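Local coordinates for CMP/dCMP-type deaminase domain-containing protein (PDB 7DS1) that probably deaminates DARIPP, the pyrimidine ribitol phosphate it binds here, in riboflavin biosynthesis, as a zinc-dependent deaminase of the cytidine deaminase superfamily, at residues Val33-Gly38 and Val94-Met99. Sequence-based numbering, arbitrary orientation.
Sequences VSRKEG and VMYVTM. With HJL ([(2~{R},3~{S},4~{S})-5-[[2,5-bis(azanyl)-6-oxidanylidene-1~{H}-pyrimidin-4-yl]amino]-2,3,4-tris(oxidanyl)pentyl] dihydrogen phosphate), chain C.
Arg35 and Tyr96 meet because their torsions send both side chains along one face of the sheet: Arg35 holds CG anti to its own backbone N (chi1 175°) and bends at chi3, while Tyr96 puts CG anti to the carbonyl carbon (chi1 -68°). The guanidinium thus arrives end-on at the phenol, giving Tyr96 OH two bent hydrogen bonds, from Arg35 NH1 at 2.9 Å and from Arg35 NH2 at 2.8 Å. The oxygen lies in the guanidinium plane, whereas the ring is turned about 70° from it. Val94 CG2 sits over a guanidinium face, 3.8 Å from Arg35 NH1, and Val33 CG2 touches the ring edge, 4.0 Å from Tyr96 CD2. Beneath these groups Val33 and Val94 form an antiparallel hydrogen-bonded pair, joining strands 29-36 and 91-97 of the deaminase sheet. Helix 4-16 packs on this face, where Tyr8 stacks on Tyr96. Past Tyr96 the chain turns a corner at Thr98 and brings Met99 to the ligand pocket. The contact illustrates how a buried charge is accommodated: two N-H donors converging on one oxygen, together with Asp45, salt-bridged to Arg35 NH2, limit how the guanidinium can turn, and would probably draw electron density from the phenol oxygen, which also bonds His5 ND1.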
ATOM      1  N   VAL A  33      -4.907   8.450  -1.883  1.00  9.79           N
ATOM      2  CA  VAL A  33      -6.095   9.303  -1.878  1.00 10.25           C
ATOM      3  C   VAL A  33      -5.795  10.581  -1.106  1.00  9.86           C
ATOM      4  O   VAL A  33      -5.168  10.534  -0.042  1.00 11.42           O
ATOM      5  CB  VAL A  33      -7.295   8.569  -1.238  1.00 10.54           C
ATOM      6  CG1 VAL A  33      -8.521   9.484  -1.142  1.00 12.73           C
ATOM      7  CG2 VAL A  33      -7.637   7.307  -2.033  1.00 10.82           C
ATOM      8  N   SER A  34      -6.260  11.718  -1.634  1.00 10.72           N
ATOM      9  CA  SER A  34      -6.259  12.985  -0.905  1.00 11.09           C
ATOM     10  C   SER A  34      -7.669  13.229  -0.380  1.00 12.30           C
ATOM     11  O   SER A  34      -8.625  13.280  -1.159  1.00 13.35           O
ATOM     12  CB  SER A  34      -5.800  14.144  -1.790  1.00 11.48           C
ATOM     13  OG  SER A  34      -6.091  15.405  -1.185  1.00 12.29           O
ATOM     14  N   ARG A  35      -7.787  13.362   0.938  1.00 12.33           N
ATOM     15  CA  ARG A  35      -9.064  13.364   1.634  1.00 13.53           C
ATOM     16  C   ARG A  35      -9.175  14.623   2.480  1.00 14.36           C
ATOM     17  O   ARG A  35      -8.203  15.038   3.115  1.00 13.67           O
ATOM     18  CB  ARG A  35      -9.183  12.109   2.524  1.00 13.03           C
ATOM     19  CG  ARG A  35     -10.419  12.044   3.410  1.00 14.37           C
ATOM     20  CD  ARG A  35     -10.603  10.618   3.924  1.00 14.00           C
ATOM     21  NE  ARG A  35     -10.948   9.711   2.829  1.00 13.98           N
ATOM     22  CZ  ARG A  35     -10.702   8.407   2.827  1.00 15.44           C
ATOM     23  NH1 ARG A  35     -10.097   7.829   3.866  1.00 13.14           N
ATOM     24  NH2 ARG A  35     -11.060   7.679   1.779  1.00 13.94           N
ATOM     25  N   LYS A  36     -10.354  15.236   2.475  0.70 16.02           N
ATOM     26  CA  LYS A  36     -10.587  16.395   3.327  0.70 17.15           C
ATOM     27  C   LYS A  36     -10.569  15.982   4.796  0.70 17.06           C
ATOM     28  O   LYS A  36     -11.104  14.937   5.170  0.70 17.06           O
ATOM     29  CB  LYS A  36     -11.928  17.047   2.982  0.70 21.24           C
ATOM     30  CG  LYS A  36     -12.101  18.453   3.524  0.70 27.77           C
ATOM     31  CD  LYS A  36     -12.274  19.465   2.398  0.70 29.79           C
ATOM     32  CE  LYS A  36     -12.829  20.784   2.913  0.70 34.89           C
ATOM     33  NZ  LYS A  36     -14.317  20.859   2.835  0.70 34.31           N
ATOM     34  N   GLU A  37      -9.938  16.804   5.630  1.00 17.14           N
ATOM     35  CA  GLU A  37      -9.978  16.581   7.070  1.00 17.44           C
ATOM     36  C   GLU A  37     -11.393  16.817   7.585  1.00 19.50           C
ATOM     37  O   GLU A  37     -12.147  17.623   7.035  1.00 20.91           O
ATOM     38  CB  GLU A  37      -9.005  17.508   7.810  1.00 17.37           C
ATOM     39  CG  GLU A  37      -7.530  17.113   7.702  1.00 16.61           C
ATOM     40  CD  GLU A  37      -7.186  15.824   8.449  1.00 16.67           C
ATOM     41  OE1 GLU A  37      -8.094  15.116   8.921  1.00 16.23           O
ATOM     42  OE2 GLU A  37      -5.983  15.509   8.543  1.00 18.95           O
ATOM     43  N   GLY A  38     -11.745  16.121   8.667  1.00 19.85           N
ATOM     44  CA  GLY A  38     -13.064  16.262   9.254  1.00 21.98           C
ATOM     45  C   GLY A  38     -14.076  15.285   8.688  1.00 23.32           C
ATOM     46  O   GLY A  38     -13.709  14.180   8.284  1.00 22.17           O
ATOM     47  N   VAL A  94      -3.884   9.565   2.343  1.00  9.20           N
ATOM     48  CA  VAL A  94      -4.026   8.224   2.896  1.00  8.75           C
ATOM     49  C   VAL A  94      -3.798   7.229   1.771  1.00  9.67           C
ATOM     50  O   VAL A  94      -4.131   7.495   0.613  1.00 10.35           O
ATOM     51  CB  VAL A  94      -5.411   8.002   3.550  1.00  9.53           C
ATOM     52  CG1 VAL A  94      -5.670   9.043   4.637  1.00 10.69           C
ATOM     53  CG2 VAL A  94      -6.527   8.052   2.504  1.00 10.85           C
ATOM     54  N   MET A  95      -3.216   6.076   2.103  1.00  7.65           N
ATOM     55  CA  MET A  95      -2.981   5.033   1.111  1.00  8.41           C
ATOM     56  C   MET A  95      -3.746   3.778   1.498  1.00  9.62           C
ATOM     57  O   MET A  95      -3.666   3.327   2.646  1.00  9.02           O
ATOM     58  CB  MET A  95      -1.487   4.707   0.956  1.00  9.37           C
ATOM     59  CG  MET A  95      -1.217   3.752  -0.215  1.00 10.98           C
ATOM     60  SD  MET A  95       0.515   3.228  -0.335  1.00 11.49           S
ATOM     61  CE  MET A  95       1.248   4.616  -1.218  1.00 11.32           C
ATOM     62  N   TYR A  96      -4.514   3.251   0.544  1.00  7.55           N
ATOM     63  CA  TYR A  96      -5.132   1.935   0.642  1.00  8.81           C
ATOM     64  C   TYR A  96      -4.207   0.931  -0.025  1.00  9.13           C
ATOM     65  O   TYR A  96      -3.673   1.196  -1.101  1.00  9.22           O
ATOM     66  CB  TYR A  96      -6.504   1.927  -0.045  1.00  8.38           C
ATOM     67  CG  TYR A  96      -7.516   2.778   0.678  1.00  9.41           C
ATOM     68  CD1 TYR A  96      -8.350   2.224   1.643  1.00  8.84           C
ATOM     69  CD2 TYR A  96      -7.616   4.147   0.418  1.00  9.41           C
ATOM     70  CE1 TYR A  96      -9.273   3.001   2.322  1.00 10.63           C
ATOM     71  CE2 TYR A  96      -8.532   4.932   1.095  1.00 10.62           C
ATOM     72  CZ  TYR A  96      -9.355   4.352   2.043  1.00 10.23           C
ATOM     73  OH  TYR A  96     -10.265   5.120   2.716  1.00 11.55           O
ATOM     74  N   VAL A  97      -3.976  -0.200   0.646  0.74  9.13           N
ATOM     75  CA  VAL A  97      -3.129  -1.280   0.130  0.74  8.56           C
ATOM     76  C   VAL A  97      -3.777  -2.605   0.518  0.74  9.80           C
ATOM     77  O   VAL A  97      -4.250  -2.749   1.646  0.74 10.75           O
ATOM     78  CB  VAL A  97      -1.689  -1.206   0.692  0.74 10.09           C
ATOM     79  CG1 VAL A  97      -0.737  -2.033  -0.157  0.74 10.22           C
ATOM     80  CG2 VAL A  97      -1.181   0.237   0.797  0.74 10.75           C
ATOM     81  N   THR A  98      -3.805  -3.585  -0.397  1.00 10.29           N
ATOM     82  CA  THR A  98      -4.478  -4.839  -0.037  1.00 11.35           C
ATOM     83  C   THR A  98      -3.775  -5.512   1.136  1.00 12.49           C
ATOM     84  O   THR A  98      -4.431  -6.074   2.019  1.00 12.92           O
ATOM     85  CB  THR A  98      -4.602  -5.827  -1.208  1.00 13.72           C
ATOM     86  OG1 THR A  98      -3.313  -6.155  -1.744  1.00 13.54           O
ATOM     87  CG2 THR A  98      -5.511  -5.287  -2.300  1.00 13.58           C
ATOM     88  N   MET A  99      -2.446  -5.435   1.170  1.00 11.32           N
ATOM     89  CA  MET A  99      -1.630  -6.080   2.188  1.00 12.18           C
ATOM     90  C   MET A  99      -0.877  -5.027   2.988  1.00 11.02           C
ATOM     91  O   MET A  99      -0.467  -3.994   2.445  1.00 11.13           O
ATOM     92  CB  MET A  99      -0.634  -7.049   1.540  1.00 13.76           C
ATOM     93  CG  MET A  99       0.294  -7.767   2.513  1.00 15.90           C
ATOM     94  SD  MET A  99       1.294  -8.995   1.650  1.00 16.12           S
ATOM     95  CE  MET A  99      -0.006  -9.975   0.889  1.00 14.16           C
TER
HETATM   96  C2  HJL C 202       3.283  -5.684  -0.436  1.00 19.14           C
HETATM   97  C4  HJL C 202       3.922  -5.831  -2.656  1.00 19.00           C
HETATM   98  C5  HJL C 202       4.745  -6.934  -2.342  1.00 16.99           C
HETATM   99  C6  HJL C 202       4.811  -7.360  -1.036  1.00 19.68           C
HETATM  100  N1  HJL C 202       4.059  -6.694  -0.094  1.00 19.78           N
HETATM  101  N2  HJL C 202       2.499  -5.005   0.602  1.00 17.74           N
HETATM  102  N3  HJL C 202       3.209  -5.224  -1.703  1.00 17.78           N
HETATM  103  N5  HJL C 202       5.497  -7.593  -3.343  1.00 19.30           N
HETATM  104  O4  HJL C 202       3.850  -5.420  -3.816  1.00 16.82           O
HETATM  105  C1' HJL C 202       6.365  -8.488   0.656  1.00 16.23           C
HETATM  106  C2' HJL C 202       7.376  -9.645   0.774  1.00 17.80           C
HETATM  107  C3' HJL C 202       8.480  -9.491  -0.305  1.00 15.88           C
HETATM  108  C4' HJL C 202       9.642 -10.486   0.046  1.00 15.99           C
HETATM  109  C5' HJL C 202      10.625 -10.642  -1.146  1.00 15.27           C
HETATM  110  N1' HJL C 202       5.674  -8.501  -0.665  1.00 18.60           N
HETATM  111  O1P HJL C 202       9.752  -8.489  -3.054  1.00 14.70           O
HETATM  112  O2' HJL C 202       7.967  -9.633   2.033  1.00 17.65           O
HETATM  113  O2P HJL C 202      11.990  -7.289  -2.619  1.00 17.47           O
HETATM  114  O3' HJL C 202       7.913  -9.785  -1.553  1.00 15.55           O
HETATM  115  O3P HJL C 202      11.647  -9.559  -3.761  1.00 17.71           O
HETATM  116  O4' HJL C 202      10.364 -10.030   1.127  1.00 16.87           O
HETATM  117  O5' HJL C 202      11.262  -9.368  -1.309  1.00 14.14           O
HETATM  118  PAN HJL C 202      11.136  -8.663  -2.730  1.00 16.11           P